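Local coordinates for protein AbiQ (PDB 4GLK) that acts as the endoribonuclease toxin of a type III toxin-antitoxin system in phage defence and is neutralized by its cognate RNA antitoxin, at residues N45-L50 and I93-S98. The protein carries 1 engineered substitution. Numbering follows the deposited sequence.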
loop_
_atom_site.group_PDB
_atom_site.type_symbol
_atom_site.label_atom_id
_atom_site.label_comp_id
_atom_site.label_asym_id
_atom_site.label_seq_id
_atom_site.Cartn_x
_atom_site.Cartn_y
_atom_site.Cartn_z
ATOM N N ASN A 45 4.980 5.801 -9.563
ATOM C CA ASN A 45 4.644 6.124 -8.185
ATOM C C ASN A 45 3.932 4.929 -7.586
ATOM O O ASN A 45 2.961 4.443 -8.154
ATOM C CB ASN A 45 3.796 7.373 -8.103
ATOM C CG ASN A 45 4.529 8.643 -8.488
ATOM O OD1 ASN A 45 5.684 8.899 -8.093
ATOM N ND2 ASN A 45 3.848 9.480 -9.243
ATOM N N TYR A 46 4.461 4.434 -6.470
ATOM C CA TYR A 46 3.981 3.256 -5.761
ATOM C C TYR A 46 3.134 3.600 -4.567
ATOM O O TYR A 46 3.473 4.476 -3.775
ATOM C CB TYR A 46 5.159 2.385 -5.344
ATOM C CG TYR A 46 5.544 1.401 -6.419
ATOM C CD1 TYR A 46 6.386 1.771 -7.466
ATOM C CD2 TYR A 46 5.019 0.111 -6.424
ATOM C CE1 TYR A 46 6.735 0.866 -8.465
ATOM C CE2 TYR A 46 5.362 -0.801 -7.414
ATOM C CZ TYR A 46 6.219 -0.420 -8.431
ATOM O OH TYR A 46 6.497 -1.323 -9.412
ATOM N N PHE A 47 2.018 2.899 -4.456
ATOM C CA PHE A 47 1.039 3.075 -3.398
ATOM C C PHE A 47 0.806 1.760 -2.670
ATOM O O PHE A 47 0.646 0.743 -3.320
ATOM C CB PHE A 47 -0.259 3.653 -3.998
ATOM C CG PHE A 47 0.001 5.023 -4.595
ATOM C CD1 PHE A 47 -0.137 6.170 -3.825
ATOM C CD2 PHE A 47 0.480 5.157 -5.895
ATOM C CE1 PHE A 47 0.197 7.424 -4.336
ATOM C CE2 PHE A 47 0.793 6.415 -6.415
ATOM C CZ PHE A 47 0.636 7.540 -5.634
ATOM N N ILE A 48 0.826 1.787 -1.321
ATOM C CA ILE A 48 0.630 0.624 -0.445
ATOM C C ILE A 48 -0.821 0.568 0.050
ATOM O O ILE A 48 -1.326 1.567 0.594
ATOM C CB ILE A 48 1.604 0.645 0.763
ATOM C CG1 ILE A 48 3.067 0.810 0.322
ATOM C CG2 ILE A 48 1.473 -0.620 1.615
ATOM C CD1 ILE A 48 4.051 0.953 1.470
ATOM N N PRO A 49 -1.493 -0.596 -0.051
ATOM C CA PRO A 49 -2.828 -0.694 0.555
ATOM C C PRO A 49 -2.690 -0.786 2.083
ATOM O O PRO A 49 -1.746 -1.359 2.593
ATOM C CB PRO A 49 -3.420 -1.954 -0.071
ATOM C CG PRO A 49 -2.225 -2.796 -0.435
ATOM C CD PRO A 49 -1.048 -1.886 -0.622
ATOM N N LEU A 50 -3.606 -0.148 2.795
ATOM C CA LEU A 50 -3.634 -0.077 4.248
ATOM C C LEU A 50 -4.821 -0.901 4.744
ATOM O O LEU A 50 -5.925 -0.769 4.193
ATOM C CB LEU A 50 -3.794 1.415 4.653
ATOM C CG LEU A 50 -4.024 1.769 6.144
ATOM C CD1 LEU A 50 -3.194 2.982 6.556
ATOM C CD2 LEU A 50 -5.507 2.099 6.395
ATOM N N ILE A 93 1.471 -1.163 -5.499
ATOM C CA ILE A 93 1.274 -1.132 -6.939
ATOM C C ILE A 93 1.696 0.179 -7.563
ATOM O O ILE A 93 1.533 1.244 -6.946
ATOM C CB ILE A 93 -0.242 -1.427 -7.288
ATOM C CG1 ILE A 93 -1.206 -0.468 -6.531
ATOM C CG2 ILE A 93 -0.620 -2.927 -7.095
ATOM C CD1 ILE A 93 -2.668 -0.416 -7.057
ATOM N N PRO A 94 2.127 0.140 -8.847
ATOM C CA PRO A 94 2.378 1.396 -9.560
ATOM C C PRO A 94 1.028 1.934 -10.061
ATOM O O PRO A 94 0.201 1.173 -10.590
ATOM C CB PRO A 94 3.296 0.962 -10.707
ATOM C CG PRO A 94 2.888 -0.437 -11.001
ATOM C CD PRO A 94 2.340 -1.031 -9.730
ATOM N N VAL A 95 0.774 3.229 -9.847
ATOM C CA VAL A 95 -0.494 3.827 -10.270
ATOM C C VAL A 95 -0.217 5.048 -11.148
ATOM O O VAL A 95 0.438 5.993 -10.687
ATOM C CB VAL A 95 -1.444 4.195 -9.075
ATOM C CG1 VAL A 95 -2.776 4.777 -9.584
ATOM C CG2 VAL A 95 -1.700 2.999 -8.169
ATOM N N PRO A 96 -0.733 5.068 -12.398
ATOM C CA PRO A 96 -0.552 6.272 -13.244
ATOM C C PRO A 96 -1.306 7.436 -12.609
ATOM O O PRO A 96 -2.292 7.217 -11.905
ATOM C CB PRO A 96 -1.206 5.875 -14.573
ATOM C CG PRO A 96 -1.376 4.389 -14.517
ATOM C CD PRO A 96 -1.563 4.054 -13.074
ATOM N N ASP A 97 -0.823 8.661 -12.816
ATOM C CA ASP A 97 -1.425 9.882 -12.277
ATOM C C ASP A 97 -2.961 9.968 -12.458
ATOM O O ASP A 97 -3.656 10.425 -11.556
ATOM C CB ASP A 97 -0.747 11.118 -12.899
ATOM C CG ASP A 97 0.732 11.292 -12.582
ATOM O OD1 ASP A 97 1.099 11.234 -11.379
ATOM O OD2 ASP A 97 1.518 11.534 -13.530
ATOM N N SER A 98 -3.468 9.538 -13.623
ATOM C CA SER A 98 -4.890 9.596 -13.987
ATOM C C SER A 98 -5.820 8.724 -13.156
ATOM O O SER A 98 -7.016 9.027 -13.060
ATOM C CB SER A 98 -5.068 9.239 -15.459
ATOM O OG SER A 98 -4.679 7.895 -15.692
HETATM O O HOH W 1 2.986 6.013 -11.757
HETATM O O HOH W 2 1.503 8.477 -10.320
#
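Tyr46 and Phe47 pair with Pro94 and Ile93 as antiparallel neighbours in the antiparallel sheet of this ToxN/AbiQ-family toxin. Strand 45-52 lies here beside the end of strand 79-94. Phe47 and Ile93 form the hydrogen-bonded pair: Phe47 N donates to Ile93 O and Ile93 N to Phe47 O, each 3.0 Å. Tyr46 and Pro94 form the non-hydrogen-bonded pair. Their side chains run side by side, and Pro94 CB makes a CH-pi contact over the Tyr46 ring, 4.2 Å from its centroid. Tyr46 OH is hydrogen-bonded to Glu159 OE1. Phe47 and Ile93 point to the opposite face. Just past the paired residues, the Val95 side chain crosses that of Phe47 at about a right angle. Val95 CG2, anti to its own carbonyl carbon, reaches Phe47 CD2 at 3.8 Å. Phe6 meets the Phe47 ring edge-to-face.

This buried part gives way to a watery end at Asn45 and Asp97. There Asn45 ND2 stays 3.9 Å from Asp97 OD1. One water joins Asn45 N to Val95 O. A second accepts from Asn45 ND2 and donates to both Val95 O and Asp97 OD1. The last direct hydrogen bond before the waters runs from Val95 N to Asn45 O, at a C=O...N angle of 173°.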